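Local coordinates for acyl-coenzyme A oxidase acox-1.1 (Caenorhabditis elegans, PDB 5K3H), which catalyses, with FAD as cofactor and oxygen as electron acceptor, the desaturation of acyl-CoA chains that opens peroxisomal beta-oxidation, at residues Val202-Tyr207 / His216-Pro221; Leu567-Asn572 / Phe602-Ile607; Pro62-Thr67 / Phe641-Glu646. One frame throughout, in Å; residues are numbered along the deposited sequence.

Contact 1: residues Val202-Tyr207 / His216-Pro221; sequences VVAHMY and HTFMVP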
loop_
_atom_site.group_PDB
_atom_site.type_symbol
_atom_site.label_atom_id
_atom_site.label_comp_id
_atom_site.label_asym_id
_atom_site.label_seq_id
_atom_site.Cartn_x
_atom_site.Cartn_y
_atom_site.Cartn_z
ATOM N N VAL B 202 0.006 -31.967 -7.802
ATOM C CA VAL B 202 -1.272 -31.373 -8.176
ATOM C C VAL B 202 -2.344 -31.889 -7.228
ATOM O O VAL B 202 -2.391 -33.090 -6.924
ATOM C CB VAL B 202 -1.618 -31.693 -9.638
ATOM C CG1 VAL B 202 -3.018 -31.198 -9.999
ATOM C CG2 VAL B 202 -0.574 -31.077 -10.548
ATOM N N VAL B 203 -3.188 -30.979 -6.736
ATOM C CA VAL B 203 -4.296 -31.334 -5.857
ATOM C C VAL B 203 -5.562 -31.446 -6.693
ATOM O O VAL B 203 -5.865 -30.562 -7.503
ATOM C CB VAL B 203 -4.453 -30.318 -4.716
ATOM C CG1 VAL B 203 -5.563 -30.750 -3.797
ATOM C CG2 VAL B 203 -3.159 -30.212 -3.937
ATOM N N ALA B 204 -6.297 -32.540 -6.501
ATOM C CA ALA B 204 -7.475 -32.853 -7.295
ATOM C C ALA B 204 -8.385 -33.761 -6.479
ATOM O O ALA B 204 -7.921 -34.524 -5.629
ATOM C CB ALA B 204 -7.092 -33.528 -8.620
ATOM N N HIS B 205 -9.681 -33.689 -6.768
ATOM C CA HIS B 205 -10.651 -34.567 -6.132
ATOM C C HIS B 205 -10.593 -35.969 -6.721
ATOM O O HIS B 205 -10.738 -36.139 -7.938
ATOM C CB HIS B 205 -12.053 -33.994 -6.297
ATOM C CG HIS B 205 -12.368 -32.892 -5.337
ATOM N ND1 HIS B 205 -13.654 -32.443 -5.117
ATOM C CD2 HIS B 205 -11.570 -32.172 -4.516
ATOM C CE1 HIS B 205 -13.628 -31.484 -4.212
ATOM N NE2 HIS B 205 -12.377 -31.306 -3.828
ATOM N N MET B 206 -10.433 -36.979 -5.857
ATOM C CA MET B 206 -10.220 -38.349 -6.318
ATOM C C MET B 206 -11.533 -39.134 -6.367
ATOM O O MET B 206 -12.188 -39.350 -5.343
ATOM C CB MET B 206 -9.202 -39.082 -5.443
ATOM C CG MET B 206 -8.805 -40.433 -6.039
ATOM S SD MET B 206 -7.364 -41.183 -5.261
ATOM C CE MET B 206 -8.003 -41.524 -3.607
ATOM N N TYR B 207 -11.861 -39.637 -7.550
ATOM C CA TYR B 207 -13.070 -40.411 -7.776
ATOM C C TYR B 207 -12.701 -41.860 -8.090
ATOM O O TYR B 207 -11.790 -42.118 -8.889
ATOM C CB TYR B 207 -13.880 -39.806 -8.922
ATOM C CG TYR B 207 -14.654 -38.555 -8.555
ATOM C CD1 TYR B 207 -14.016 -37.318 -8.471
ATOM C CD2 TYR B 207 -16.029 -38.599 -8.327
ATOM C CE1 TYR B 207 -14.724 -36.164 -8.161
ATOM C CE2 TYR B 207 -16.752 -37.440 -8.009
ATOM C CZ TYR B 207 -16.091 -36.243 -7.941
ATOM O OH TYR B 207 -16.789 -35.115 -7.633
ATOM N N HIS B 216 -6.758 -35.176 -2.943
ATOM C CA HIS B 216 -5.531 -35.948 -2.811
ATOM C C HIS B 216 -4.470 -35.342 -3.725
ATOM O O HIS B 216 -4.775 -34.537 -4.611
ATOM C CB HIS B 216 -5.766 -37.416 -3.168
ATOM C CG HIS B 216 -6.586 -38.157 -2.164
ATOM N ND1 HIS B 216 -7.934 -37.934 -1.993
ATOM C CD2 HIS B 216 -6.250 -39.126 -1.280
ATOM C CE1 HIS B 216 -8.397 -38.743 -1.052
ATOM N NE2 HIS B 216 -7.395 -39.473 -0.599
ATOM N N THR B 217 -3.212 -35.724 -3.522
ATOM C CA THR B 217 -2.120 -35.131 -4.288
ATOM C C THR B 217 -1.413 -36.161 -5.171
ATOM O O THR B 217 -1.227 -37.330 -4.789
ATOM C CB THR B 217 -1.116 -34.402 -3.356
ATOM O OG1 THR B 217 -0.536 -35.323 -2.428
ATOM C CG2 THR B 217 -1.808 -33.288 -2.588
ATOM N N PHE B 218 -1.001 -35.697 -6.350
ATOM C CA PHE B 218 -0.479 -36.566 -7.394
ATOM C C PHE B 218 0.777 -35.946 -7.977
ATOM O O PHE B 218 0.832 -34.734 -8.226
ATOM C CB PHE B 218 -1.497 -36.800 -8.535
ATOM C CG PHE B 218 -2.827 -37.346 -8.073
ATOM C CD1 PHE B 218 -3.075 -38.712 -8.089
ATOM C CD2 PHE B 218 -3.794 -36.507 -7.542
ATOM C CE1 PHE B 218 -4.270 -39.222 -7.644
ATOM C CE2 PHE B 218 -5.009 -37.018 -7.108
ATOM C CZ PHE B 218 -5.237 -38.371 -7.154
ATOM N N MET B 219 1.775 -36.786 -8.232
ATOM C CA MET B 219 2.926 -36.341 -9.001
ATOM C C MET B 219 2.514 -36.310 -10.463
ATOM O O MET B 219 1.964 -37.287 -10.970
ATOM C CB MET B 219 4.122 -37.269 -8.776
ATOM C CG MET B 219 5.354 -36.893 -9.582
ATOM S SD MET B 219 5.965 -35.224 -9.201
ATOM C CE MET B 219 6.730 -35.555 -7.633
ATOM N N VAL B 220 2.718 -35.168 -11.127
ATOM C CA VAL B 220 2.241 -34.957 -12.486
ATOM C C VAL B 220 3.359 -34.409 -13.365
ATOM O O VAL B 220 3.883 -33.325 -13.091
ATOM C CB VAL B 220 1.025 -34.015 -12.540
ATOM C CG1 VAL B 220 0.514 -33.890 -13.972
ATOM C CG2 VAL B 220 -0.076 -34.508 -11.631
ATOM N N PRO B 221 3.796 -35.135 -14.402
ATOM C CA PRO B 221 4.685 -34.527 -15.400
ATOM C C PRO B 221 3.920 -33.558 -16.271
ATOM O O PRO B 221 2.814 -33.855 -16.737
ATOM C CB PRO B 221 5.201 -35.716 -16.216
ATOM C CG PRO B 221 4.245 -36.805 -15.977
ATOM C CD PRO B 221 3.570 -36.572 -14.652
#
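A beta hairpin, made of strands 199-208 and 211-221, supplies this contact, and its pairing illustrates how an antiparallel ladder sorts side chains onto two faces. Val202 and Phe218 form a hydrogen-bonded pair: Val202 N gives a nearly straight bond to Phe218 O at 2.9 Å, and Phe218 N returns one to Val202 O at 3.0 Å. Ala204 and His216 repeat the pattern, Ala204 N lying 3.1 Å from His216 O and His216 N 3.0 Å from Ala204 O. Between them sits the non-hydrogen-bonded pair Val203-Thr217, whose side chains run side by side on the other face and touch at Val203 CG2 and Thr217 CG2, 3.6 Å apart. The hairpin belongs to the beta domain that acyl-CoA oxidases share with acyl-CoA dehydrogenases; Val203 also packs on Tyr149, an FAD-binding residue. On the face of Val202 and Phe218, Val202 CG2 meets Val220 CG2. Farther along, Met206, with CG anti to the backbone N (chi1 -171°) and a bend at chi3 (66°), lays its CE over the centre of the His216 imidazole, 3.6 Å from the centroid and 7° off the ring normal, a CH-pi contact. Met206 SD meets the edge of the Phe218 ring, 4.0 Å from CZ, a Met-aromatic contact. The imidazole itself is fixed in rotation by hydrogen bonds between NE2 and Tyr278 OH and between ND1 and Gly214 O. An alanine in place of His216 would remove the ring under Met206 CE and would probably loosen the methionine while leaving Tyr278 without this partner.

Contact 2: residues Leu567-Asn572 / Phe602-Ile607; sequences LHLHVN and FYLQKI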
loop_
_atom_site.group_PDB
_atom_site.type_symbol
_atom_site.label_atom_id
_atom_site.label_comp_id
_atom_site.label_asym_id
_atom_site.label_seq_id
_atom_site.Cartn_x
_atom_site.Cartn_y
_atom_site.Cartn_z
ATOM N N LEU B 567 10.372 -3.055 24.007
ATOM C CA LEU B 567 9.157 -3.719 24.474
ATOM C C LEU B 567 8.191 -2.732 25.111
ATOM O O LEU B 567 6.975 -2.809 24.883
ATOM C CB LEU B 567 9.509 -4.809 25.481
ATOM C CG LEU B 567 8.282 -5.383 26.200
ATOM C CD1 LEU B 567 7.330 -6.176 25.289
ATOM C CD2 LEU B 567 8.746 -6.204 27.373
ATOM N N HIS B 568 8.719 -1.783 25.895
ATOM C CA HIS B 568 7.864 -0.790 26.538
ATOM C C HIS B 568 7.225 0.129 25.522
ATOM O O HIS B 568 6.089 0.573 25.725
ATOM C CB HIS B 568 8.642 0.040 27.554
ATOM C CG HIS B 568 8.714 -0.584 28.903
ATOM N ND1 HIS B 568 9.714 -1.465 29.267
ATOM C CD2 HIS B 568 7.860 -0.521 29.952
ATOM C CE1 HIS B 568 9.496 -1.881 30.501
ATOM N NE2 HIS B 568 8.374 -1.327 30.937
ATOM N N LEU B 569 7.949 0.467 24.449
ATOM C CA LEU B 569 7.328 1.196 23.341
ATOM C C LEU B 569 6.198 0.383 22.716
ATOM O O LEU B 569 5.090 0.894 22.491
ATOM C CB LEU B 569 8.377 1.525 22.280
ATOM C CG LEU B 569 7.900 2.255 21.017
ATOM C CD1 LEU B 569 7.264 3.617 21.361
ATOM C CD2 LEU B 569 9.041 2.420 20.040
ATOM N N HIS B 570 6.466 -0.902 22.457
ATOM C CA HIS B 570 5.491 -1.785 21.831
ATOM C C HIS B 570 4.196 -1.844 22.636
ATOM O O HIS B 570 3.103 -1.626 22.094
ATOM C CB HIS B 570 6.117 -3.179 21.665
ATOM C CG HIS B 570 5.285 -4.152 20.879
ATOM N ND1 HIS B 570 4.939 -3.949 19.561
ATOM C CD2 HIS B 570 4.767 -5.357 21.220
ATOM C CE1 HIS B 570 4.220 -4.971 19.132
ATOM N NE2 HIS B 570 4.106 -5.842 20.118
ATOM N N VAL B 571 4.282 -2.161 23.930
ATOM C CA VAL B 571 3.041 -2.363 24.675
ATOM C C VAL B 571 2.249 -1.060 24.785
ATOM O O VAL B 571 1.016 -1.074 24.718
ATOM C CB VAL B 571 3.323 -2.990 26.057
ATOM C CG1 VAL B 571 3.887 -4.394 25.905
ATOM C CG2 VAL B 571 4.290 -2.109 26.868
ATOM N N ASN B 572 2.925 0.091 24.864
ATOM C CA ASN B 572 2.183 1.355 24.917
ATOM C C ASN B 572 1.583 1.735 23.567
ATOM O O ASN B 572 0.451 2.231 23.509
ATOM C CB ASN B 572 3.068 2.481 25.440
ATOM C CG ASN B 572 3.222 2.425 26.932
ATOM O OD1 ASN B 572 2.277 2.734 27.667
ATOM N ND2 ASN B 572 4.421 2.070 27.404
ATOM N N PHE B 602 7.539 9.256 25.623
ATOM C CA PHE B 602 8.808 9.092 26.321
ATOM C C PHE B 602 9.687 8.036 25.656
ATOM O O PHE B 602 10.872 8.274 25.414
ATOM C CB PHE B 602 8.581 8.735 27.792
ATOM C CG PHE B 602 9.865 8.452 28.545
ATOM C CD1 PHE B 602 10.625 9.499 29.070
ATOM C CD2 PHE B 602 10.327 7.148 28.700
ATOM C CE1 PHE B 602 11.802 9.250 29.763
ATOM C CE2 PHE B 602 11.515 6.883 29.372
ATOM C CZ PHE B 602 12.251 7.930 29.911
ATOM N N TYR B 603 9.134 6.857 25.345
ATOM C CA TYR B 603 9.995 5.806 24.806
ATOM C C TYR B 603 10.389 6.054 23.351
ATOM O O TYR B 603 11.438 5.565 22.925
ATOM C CB TYR B 603 9.345 4.425 24.954
ATOM C CG TYR B 603 9.518 3.837 26.346
ATOM C CD1 TYR B 603 10.711 3.257 26.726
ATOM C CD2 TYR B 603 8.485 3.906 27.291
ATOM C CE1 TYR B 603 10.870 2.726 28.002
ATOM C CE2 TYR B 603 8.632 3.398 28.577
ATOM C CZ TYR B 603 9.823 2.801 28.929
ATOM O OH TYR B 603 9.980 2.278 30.207
ATOM N N LEU B 604 9.638 6.864 22.603
ATOM C CA LEU B 604 10.154 7.321 21.318
ATOM C C LEU B 604 11.529 7.976 21.492
ATOM O O LEU B 604 12.516 7.566 20.866
ATOM C CB LEU B 604 9.177 8.312 20.688
ATOM C CG LEU B 604 7.841 7.756 20.172
ATOM C CD1 LEU B 604 6.937 8.883 19.599
ATOM C CD2 LEU B 604 8.075 6.593 19.156
ATOM N N GLN B 605 11.614 8.963 22.388
ATOM C CA GLN B 605 12.873 9.641 22.678
ATOM C C GLN B 605 13.927 8.670 23.221
ATOM O O GLN B 605 15.124 8.793 22.918
ATOM C CB GLN B 605 12.579 10.770 23.679
ATOM C CG GLN B 605 13.747 11.244 24.576
ATOM C CD GLN B 605 13.899 10.396 25.862
ATOM O OE1 GLN B 605 12.906 9.887 26.406
ATOM N NE2 GLN B 605 15.151 10.258 26.357
ATOM N N LYS B 606 13.499 7.697 24.032
ATOM C CA LYS B 606 14.430 6.735 24.612
ATOM C C LYS B 606 14.999 5.809 23.544
ATOM O O LYS B 606 16.177 5.413 23.606
ATOM C CB LYS B 606 13.719 5.944 25.719
ATOM C CG LYS B 606 14.649 5.077 26.546
ATOM C CD LYS B 606 15.188 5.907 27.711
ATOM C CE LYS B 606 16.438 5.326 28.300
ATOM N NZ LYS B 606 16.390 3.853 28.300
ATOM N N ILE B 607 14.177 5.454 22.550
ATOM C CA ILE B 607 14.608 4.533 21.507
ATOM C C ILE B 607 15.562 5.226 20.532
ATOM O O ILE B 607 16.500 4.595 20.014
ATOM C CB ILE B 607 13.363 3.985 20.782
ATOM C CG1 ILE B 607 12.568 3.025 21.682
ATOM C CG2 ILE B 607 13.753 3.297 19.480
ATOM C CD1 ILE B 607 13.309 1.793 22.058
#
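The two helical segments run roughly antiparallel, their axes 9.3 Å apart at closest approach with N-to-C directions at 150°, and Leu569 and Tyr603 bring their CA atoms to 5.5 Å. At this crossing Tyr603 offers a ring face to His568. The CB of His568 sits over the phenol, 3.3 Å from Tyr603 CZ and 17° off the ring normal, a CH-pi contact. Slid along from it, the imidazole plane lies within 13° of the phenol plane with little overlap, so that Tyr603 OH comes over the rim of the imidazole, 3.4 Å from His568 CG. The imidazole is held by ND1 to Ser564 O and NE2 to Gly487 O. Both helices, 557-577 and 590-616, belong to the C-terminal helical domain of acyl-CoA oxidases, and helix 338-367 covers Leu569 and Leu604 through Phe345. The side chain of Leu569, its CG anti to the backbone N, crosses that of Leu604 at about a right angle, Leu569 CD1 touching Leu604 CD2 at 3.8 Å, while Leu569 CD2 reaches Ile607 CG1 at 3.9 Å. One turn on from His568, Asn572 folds back, and its ND2 donates to His568 O at 2.8 Å from above the carbonyl plane; Asn572 OD1 bonds to Tyr491 OH.

Contact 3: residues Pro62-Thr67 / Phe641-Glu646; sequences PLPYMT and FKWAKE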
loop_
_atom_site.group_PDB
_atom_site.type_symbol
_atom_site.label_atom_id
_atom_site.label_comp_id
_atom_site.label_asym_id
_atom_site.label_seq_id
_atom_site.Cartn_x
_atom_site.Cartn_y
_atom_site.Cartn_z
ATOM N N PRO B 62 21.289 -2.607 -11.538
ATOM C CA PRO B 62 20.177 -2.422 -10.588
ATOM C C PRO B 62 18.875 -3.040 -11.104
ATOM O O PRO B 62 18.414 -2.741 -12.213
ATOM C CB PRO B 62 20.077 -0.897 -10.455
ATOM C CG PRO B 62 21.474 -0.447 -10.674
ATOM C CD PRO B 62 22.033 -1.349 -11.740
ATOM N N LEU B 63 18.281 -3.911 -10.279
ATOM C CA LEU B 63 17.062 -4.613 -10.685
ATOM C C LEU B 63 15.943 -3.698 -11.167
ATOM O O LEU B 63 15.227 -4.096 -12.101
ATOM C CB LEU B 63 16.561 -5.519 -9.550
ATOM C CG LEU B 63 17.552 -6.570 -9.051
ATOM C CD1 LEU B 63 16.862 -7.622 -8.190
ATOM C CD2 LEU B 63 18.315 -7.241 -10.209
ATOM N N PRO B 64 15.709 -2.505 -10.592
ATOM C CA PRO B 64 14.624 -1.660 -11.119
ATOM C C PRO B 64 14.876 -1.165 -12.542
ATOM O O PRO B 64 13.928 -0.690 -13.188
ATOM C CB PRO B 64 14.575 -0.487 -10.129
ATOM C CG PRO B 64 15.246 -0.971 -8.893
ATOM C CD PRO B 64 16.260 -1.962 -9.330
ATOM N N TYR B 65 16.109 -1.261 -13.058
ATOM C CA TYR B 65 16.349 -0.877 -14.450
ATOM C C TYR B 65 15.797 -1.870 -15.448
ATOM O O TYR B 65 15.546 -1.479 -16.588
ATOM C CB TYR B 65 17.833 -0.763 -14.785
ATOM C CG TYR B 65 18.629 0.337 -14.146
ATOM C CD1 TYR B 65 18.046 1.265 -13.298
ATOM C CD2 TYR B 65 19.987 0.445 -14.418
ATOM C CE1 TYR B 65 18.803 2.254 -12.721
ATOM C CE2 TYR B 65 20.746 1.429 -13.857
ATOM C CZ TYR B 65 20.161 2.330 -13.007
ATOM O OH TYR B 65 20.949 3.313 -12.461
ATOM N N MET B 66 15.596 -3.126 -15.039
ATOM C CA MET B 66 15.404 -4.252 -15.935
ATOM C C MET B 66 13.923 -4.479 -16.242
ATOM O O MET B 66 13.057 -4.334 -15.374
ATOM C CB MET B 66 15.974 -5.518 -15.298
ATOM C CG MET B 66 17.460 -5.520 -15.008
ATOM S SD MET B 66 17.889 -7.139 -14.300
ATOM C CE MET B 66 19.577 -6.958 -13.757
ATOM N N THR B 67 13.638 -4.891 -17.476
ATOM C CA THR B 67 12.305 -5.386 -17.783
ATOM C C THR B 67 12.082 -6.740 -17.102
ATOM O O THR B 67 13.019 -7.365 -16.580
ATOM C CB THR B 67 12.118 -5.512 -19.294
ATOM O OG1 THR B 67 13.022 -6.509 -19.787
ATOM C CG2 THR B 67 12.456 -4.202 -19.970
ATOM N N PHE B 641 22.139 10.475 -7.609
ATOM C CA PHE B 641 22.442 11.124 -8.880
ATOM C C PHE B 641 23.017 10.124 -9.884
ATOM O O PHE B 641 22.553 10.046 -11.028
ATOM C CB PHE B 641 23.412 12.272 -8.621
ATOM C CG PHE B 641 23.615 13.179 -9.792
ATOM C CD1 PHE B 641 22.610 13.344 -10.742
ATOM C CD2 PHE B 641 24.802 13.892 -9.930
ATOM C CE1 PHE B 641 22.801 14.184 -11.831
ATOM C CE2 PHE B 641 25.000 14.738 -11.009
ATOM C CZ PHE B 641 23.999 14.881 -11.962
ATOM N N LYS B 642 23.985 9.297 -9.458
ATOM C CA LYS B 642 24.498 8.252 -10.342
ATOM C C LYS B 642 23.396 7.298 -10.772
ATOM O O LYS B 642 23.308 6.930 -11.955
ATOM C CB LYS B 642 25.619 7.450 -9.672
ATOM C CG LYS B 642 26.953 8.155 -9.587
ATOM C CD LYS B 642 28.064 7.217 -9.062
ATOM C CE LYS B 642 29.426 7.964 -8.967
ATOM N NZ LYS B 642 29.937 8.151 -7.572
ATOM N N TRP B 643 22.581 6.840 -9.810
ATOM C CA TRP B 643 21.499 5.906 -10.109
ATOM C C TRP B 643 20.550 6.465 -11.172
ATOM O O TRP B 643 20.066 5.724 -12.040
ATOM C CB TRP B 643 20.754 5.572 -8.808
ATOM C CG TRP B 643 19.783 4.440 -8.921
ATOM C CD1 TRP B 643 20.043 3.106 -8.715
ATOM C CD2 TRP B 643 18.401 4.531 -9.250
ATOM N NE1 TRP B 643 18.907 2.367 -8.919
ATOM C CE2 TRP B 643 17.880 3.216 -9.238
ATOM C CE3 TRP B 643 17.543 5.596 -9.548
ATOM C CZ2 TRP B 643 16.538 2.943 -9.514
ATOM C CZ3 TRP B 643 16.218 5.324 -9.817
ATOM C CH2 TRP B 643 15.728 4.008 -9.801
ATOM N N ALA B 644 20.218 7.755 -11.075
ATOM C CA ALA B 644 19.395 8.416 -12.090
ATOM C C ALA B 644 20.128 8.518 -13.423
ATOM O O ALA B 644 19.588 8.143 -14.471
ATOM C CB ALA B 644 18.980 9.808 -11.605
ATOM N N LYS B 645 21.362 9.035 -13.400
ATOM C CA LYS B 645 22.088 9.272 -14.646
ATOM C C LYS B 645 22.283 7.992 -15.451
ATOM O O LYS B 645 22.313 8.040 -16.684
ATOM C CB LYS B 645 23.436 9.933 -14.354
ATOM C CG LYS B 645 23.316 11.437 -14.146
ATOM C CD LYS B 645 24.678 12.102 -14.049
ATOM C CE LYS B 645 25.425 11.559 -12.842
ATOM N NZ LYS B 645 26.693 12.265 -12.560
ATOM N N GLU B 646 22.411 6.846 -14.779
ATOM C CA GLU B 646 22.669 5.562 -15.420
ATOM C C GLU B 646 21.397 4.761 -15.712
ATOM O O GLU B 646 21.488 3.613 -16.171
ATOM C CB GLU B 646 23.641 4.752 -14.547
ATOM C CG GLU B 646 25.038 5.389 -14.454
ATOM C CD GLU B 646 25.930 4.746 -13.393
ATOM O OE1 GLU B 646 25.520 3.700 -12.845
ATOM O OE2 GLU B 646 27.042 5.276 -13.106
HETATM O O HOH W 1 23.493 2.626 -11.384
#
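Tyr65 carries its CG anti to the carbonyl carbon, and its chi2 of -2° turns the ring almost into the plane of CA, CB and CG, with CD1 eclipsing CA; Trp643 carries its CG anti to the backbone N, chi1 -169°. With these torsions the two side chains slide past each other in opposite directions, and the phenol end reaches the backbone of the partner helix. Tyr65 OH donates to Trp643 O at 2.6 Å, lying in the carbonyl plane on a lone pair. The same hydroxyl accepts from a water 2.8 Å away, which also donates to Glu646 OE1 at 2.7 Å, so one oxygen links a main-chain carbonyl to a solvent bridge and a carboxylate. Meanwhile Tyr65 CE1 stands above one face of the indole, 3.7 Å from Trp643 CE2, the two ring planes inclined at 50°. Trp643 lies in the last turn of helix 636-645 and Glu646 is the first residue past it, whereas residues 63-65 form a 3-10 turn just ahead of helix 68-85, which Thr67 N-caps; the contact thus ties the N-terminal part of the oxidase to its C-terminal helical part across more than 570 residues. Prolines hem in the aromatic pair. Pro62 CB lies above the centre of the Tyr65 ring and 3.8 Å from Trp643 NE1, while Pro64 CB meets the indole at its edge, in plane, 4.0 Å from CZ2. Tyr65 CE2, across the ring from CE1, comes within 3.3 Å of Glu646 O. The second subunit of the dimer also reaches this helix: its Ile239 packs on Trp643, and its Phe252 meets Phe641 edge-to-face.

Overall arrangement
The three contacts show how chemistry follows place in the fold. Contacts 1 and 2 are buried, contact 3 lies at the surface. Only in contact 1 do the two backbones bond to each other, as two strands of one hairpin close in sequence; contact 2 joins two helices of the C-terminal region through ring faces and branched aliphatic side chains; contact 3 joins a loop to a helix end through a hydroxyl-carbonyl bond, a water and prolines around an indole. No element is common to any two. Contacts 1 and 2, about 51 Å apart between centres, fall on opposite sides of the chain's centre, and both are nested within the long loop that contact 3 closes.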